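Local coordinates for protein pectate lyase/Amb allergen (Acidovorax citrulli, PDB 4HWV) that probably cleaves pectate by beta-elimination as a calcium-binding member of polysaccharide lyase family 1, at residues 48-60 against 157-169. Sequence-based numbering, arbitrary orientation.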
# COMPACT_ATOMS: atom_id res chain seq x y z
N ALA A 48 -8.73 -4.19 21.28
CA ALA A 48 -8.65 -3.15 20.25
C ALA A 48 -7.24 -2.55 20.11
O ALA A 48 -7.03 -1.62 19.33
CB ALA A 48 -9.68 -2.04 20.53
N ASN A 49 -6.28 -3.08 20.87
CA ASN A 49 -4.90 -2.60 20.76
C ASN A 49 -3.95 -3.67 21.27
O ASN A 49 -4.39 -4.71 21.81
CB ASN A 49 -4.71 -1.26 21.51
CG ASN A 49 -4.90 -1.39 23.01
OD1 ASN A 49 -4.21 -2.16 23.66
ND2 ASN A 49 -5.82 -0.59 23.58
N ARG A 50 -2.66 -3.43 21.10
CA ARG A 50 -1.65 -4.43 21.40
C ARG A 50 -1.63 -4.81 22.88
O ARG A 50 -1.46 -5.99 23.23
CB ARG A 50 -0.28 -3.90 20.97
CG ARG A 50 0.89 -4.86 21.23
CD ARG A 50 2.23 -4.30 20.71
NE ARG A 50 3.33 -5.22 20.97
CZ ARG A 50 3.94 -5.34 22.15
NH1 ARG A 50 3.56 -4.58 23.19
NH2 ARG A 50 4.91 -6.24 22.31
N ASN A 51 -1.79 -3.82 23.76
CA ASN A 51 -1.79 -4.10 25.19
C ASN A 51 -2.95 -5.01 25.59
O ASN A 51 -2.77 -5.99 26.33
CB ASN A 51 -1.84 -2.82 26.03
CG ASN A 51 -0.53 -2.04 26.01
OD1 ASN A 51 0.52 -2.57 25.69
ND2 ASN A 51 -0.58 -0.78 26.41
N GLU A 52 -4.15 -4.69 25.10
CA GLU A 52 -5.33 -5.51 25.41
C GLU A 52 -5.21 -6.92 24.87
O GLU A 52 -5.58 -7.89 25.53
CB GLU A 52 -6.59 -4.85 24.87
CG GLU A 52 -6.93 -3.51 25.56
CD GLU A 52 -8.16 -2.84 24.98
OE1 GLU A 52 -8.72 -3.35 23.99
OE2 GLU A 52 -8.58 -1.80 25.52
N LEU A 53 -4.68 -7.03 23.65
CA LEU A 53 -4.48 -8.35 23.05
C LEU A 53 -3.53 -9.20 23.92
O LEU A 53 -3.81 -10.36 24.23
CB LEU A 53 -3.91 -8.19 21.64
CG LEU A 53 -3.48 -9.50 20.98
CD1 LEU A 53 -4.62 -10.48 20.77
CD2 LEU A 53 -2.84 -9.18 19.63
N ILE A 54 -2.40 -8.61 24.31
CA ILE A 54 -1.45 -9.31 25.17
C ILE A 54 -2.08 -9.70 26.52
O ILE A 54 -1.92 -10.83 26.97
CB ILE A 54 -0.16 -8.49 25.36
CG1 ILE A 54 0.61 -8.45 24.04
CG2 ILE A 54 0.71 -9.07 26.49
CD1 ILE A 54 1.66 -7.35 23.98
N GLN A 55 -2.80 -8.79 27.16
CA GLN A 55 -3.41 -9.16 28.44
C GLN A 55 -4.40 -10.32 28.27
O GLN A 55 -4.50 -11.19 29.14
CB GLN A 55 -4.10 -7.97 29.13
CG GLN A 55 -3.15 -6.88 29.61
CD GLN A 55 -2.08 -7.35 30.61
OE1 GLN A 55 -2.11 -8.48 31.11
NE2 GLN A 55 -1.13 -6.46 30.87
N ALA A 56 -5.15 -10.34 27.18
CA ALA A 56 -6.07 -11.44 26.95
C ALA A 56 -5.31 -12.76 26.79
O ALA A 56 -5.66 -13.80 27.39
CB ALA A 56 -6.95 -11.16 25.73
N LEU A 57 -4.23 -12.73 26.02
CA LEU A 57 -3.43 -13.93 25.81
C LEU A 57 -2.75 -14.41 27.09
O LEU A 57 -2.49 -15.61 27.25
CB LEU A 57 -2.37 -13.67 24.73
CG LEU A 57 -2.91 -13.44 23.32
CD1 LEU A 57 -1.84 -12.86 22.43
CD2 LEU A 57 -3.47 -14.71 22.69
N TYR A 58 -2.47 -13.47 27.99
CA TYR A 58 -1.74 -13.75 29.22
C TYR A 58 -2.65 -13.80 30.45
O TYR A 58 -2.18 -13.87 31.58
CB TYR A 58 -0.63 -12.70 29.43
CG TYR A 58 0.61 -12.92 28.58
CD1 TYR A 58 0.56 -12.82 27.19
CD2 TYR A 58 1.84 -13.21 29.17
CE1 TYR A 58 1.69 -13.02 26.41
CE2 TYR A 58 2.98 -13.40 28.39
CZ TYR A 58 2.89 -13.31 27.01
OH TYR A 58 3.99 -13.50 26.21
N GLY A 59 -3.97 -13.79 30.24
CA GLY A 59 -4.90 -13.85 31.36
C GLY A 59 -4.63 -12.77 32.39
O GLY A 59 -4.69 -13.01 33.60
N ASN A 60 -4.31 -11.58 31.89
CA ASN A 60 -4.09 -10.40 32.73
C ASN A 60 -2.87 -10.53 33.65
O ASN A 60 -2.78 -9.81 34.64
CB ASN A 60 -5.37 -10.03 33.50
CG ASN A 60 -6.37 -9.40 32.60
OD1 ASN A 60 -6.13 -8.32 32.08
ND2 ASN A 60 -7.50 -10.08 32.39
N ARG A 157 11.09 -8.34 19.86
CA ARG A 157 10.41 -8.45 21.14
C ARG A 157 9.13 -7.62 21.22
O ARG A 157 8.27 -7.86 22.08
CB ARG A 157 11.39 -8.10 22.25
CG ARG A 157 12.53 -9.14 22.34
CD ARG A 157 13.69 -8.76 23.25
NE ARG A 157 13.25 -8.74 24.64
CZ ARG A 157 13.19 -7.64 25.36
NH1 ARG A 157 13.56 -6.49 24.83
NH2 ARG A 157 12.76 -7.68 26.63
N VAL A 158 8.96 -6.68 20.29
CA VAL A 158 7.74 -5.89 20.22
C VAL A 158 6.72 -6.55 19.29
O VAL A 158 5.56 -6.71 19.65
CB VAL A 158 8.07 -4.46 19.73
CG1 VAL A 158 6.81 -3.67 19.44
CG2 VAL A 158 8.90 -3.75 20.78
N VAL A 159 7.14 -6.90 18.08
CA VAL A 159 6.17 -7.29 17.06
C VAL A 159 5.77 -8.76 17.13
O VAL A 159 4.78 -9.15 16.51
CB VAL A 159 6.64 -6.95 15.61
CG1 VAL A 159 6.98 -5.47 15.48
CG2 VAL A 159 7.81 -7.85 15.18
N THR A 160 6.54 -9.57 17.86
CA THR A 160 6.23 -11.00 18.01
C THR A 160 5.33 -11.21 19.23
O THR A 160 5.68 -10.77 20.33
CB THR A 160 7.49 -11.84 18.18
OG1 THR A 160 8.40 -11.55 17.12
CG2 THR A 160 7.16 -13.30 18.12
N ILE A 161 4.20 -11.90 19.02
CA ILE A 161 3.19 -12.06 20.05
C ILE A 161 2.96 -13.55 20.30
O ILE A 161 2.58 -14.29 19.38
CB ILE A 161 1.85 -11.41 19.62
CG1 ILE A 161 2.03 -9.94 19.24
CG2 ILE A 161 0.80 -11.59 20.71
CD1 ILE A 161 2.44 -9.02 20.39
N SER A 162 3.21 -14.00 21.52
CA SER A 162 3.08 -15.41 21.87
C SER A 162 1.61 -15.81 22.05
O SER A 162 0.88 -15.21 22.85
CB SER A 162 3.85 -15.68 23.16
OG SER A 162 3.81 -17.05 23.49
N VAL A 163 1.19 -16.84 21.33
CA VAL A 163 -0.19 -17.34 21.45
C VAL A 163 -0.19 -18.69 22.16
O VAL A 163 0.46 -19.63 21.72
CB VAL A 163 -0.86 -17.49 20.06
CG1 VAL A 163 -2.28 -18.00 20.20
CG2 VAL A 163 -0.84 -16.15 19.33
N PRO A 164 -0.90 -18.78 23.30
CA PRO A 164 -0.88 -20.01 24.10
C PRO A 164 -1.97 -21.02 23.69
O PRO A 164 -2.76 -20.77 22.78
CB PRO A 164 -1.17 -19.48 25.51
CG PRO A 164 -2.17 -18.37 25.25
CD PRO A 164 -1.67 -17.71 23.96
N ASP A 165 -2.01 -22.15 24.39
CA ASP A 165 -2.97 -23.22 24.13
C ASP A 165 -4.40 -22.73 24.20
O ASP A 165 -4.73 -21.80 24.94
CB ASP A 165 -2.85 -24.33 25.17
CG ASP A 165 -1.43 -24.86 25.29
OD1 ASP A 165 -0.56 -24.11 25.79
OD2 ASP A 165 -1.19 -26.01 24.88
N ASN A 166 -5.26 -23.41 23.45
CA ASN A 166 -6.70 -23.26 23.62
C ASN A 166 -7.16 -21.83 23.42
O ASN A 166 -7.90 -21.26 24.21
CB ASN A 166 -7.15 -23.80 24.99
CG ASN A 166 -6.72 -25.23 25.22
OD1 ASN A 166 -6.94 -26.09 24.39
ND2 ASN A 166 -6.10 -25.48 26.37
N THR A 167 -6.71 -21.25 22.31
CA THR A 167 -6.99 -19.86 22.02
C THR A 167 -7.74 -19.71 20.71
O THR A 167 -7.33 -20.28 19.70
CB THR A 167 -5.68 -19.06 21.91
OG1 THR A 167 -4.97 -19.16 23.15
CG2 THR A 167 -5.94 -17.58 21.60
N SER A 168 -8.81 -18.93 20.74
CA SER A 168 -9.45 -18.45 19.52
C SER A 168 -9.24 -16.95 19.36
O SER A 168 -9.49 -16.19 20.31
CB SER A 168 -10.95 -18.73 19.55
OG SER A 168 -11.16 -20.13 19.49
N LEU A 169 -8.78 -16.55 18.18
CA LEU A 169 -8.70 -15.15 17.79
C LEU A 169 -9.74 -14.97 16.69
O LEU A 169 -9.61 -15.58 15.61
CB LEU A 169 -7.32 -14.78 17.26
CG LEU A 169 -6.17 -14.95 18.25
CD1 LEU A 169 -4.83 -14.77 17.57
CD2 LEU A 169 -6.28 -13.96 19.37
O HOH W 1 4.08 -12.22 23.67
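Helix 50-57 lies over strand 160-163, the two running nearly parallel (27°); their axes approach to 9.1 Å, and the CA atoms of Ile-54 and Ile-161, and of Leu-57 and Val-163, come nearest each other. Leu-57 carries the apolar contact because its two methyls serve different neighbours: CD1 presses on Ile-161 CG2 at 3.4 Å, a tight fit, while CD2 reaches Pro-164 CD and Thr-167 CG2. The rigid proline ring suits the bend between strands 160-163 and 167-169, its CG 3.4 Å from Leu-57 O. Branched Ile-161 fills two places, CG2 under Leu-57 and CD1 against Ile-54 CD1. One turn before Leu-57, Leu-53 crosses Leu-169 at about a right angle.

Arg-50 is extended from CG to NE (chi1 -180°), then turned at the last bond (chi4 -80°), presenting NE and NH2 side-on to Val-158 O at 3.0 and 2.8 Å. Both bonds are bent; NH2 lies in the carbonyl plane on a lone pair, NE tilted from it. The guanidinium sits between Ile-54 CD1, near its rim, and Val-158 CG1 on the opposite face; NH2 also bonds Gly-68 O. The long Tyr-58 phenol brings OH to 3.8 Å from Ser-162 CB, and a water bonded to that OH accepts from Ser-162 N.

These apolar residues probably close the N-terminal end of the parallel beta-helix, as the N-terminal helix does in other pectate lyases. Partial negative charge at the C-terminal end of helix 143-159 would favour the buried arginine; the cost is Ser-162 O, buried without a partner 3.6 Å from Leu-57 CD1.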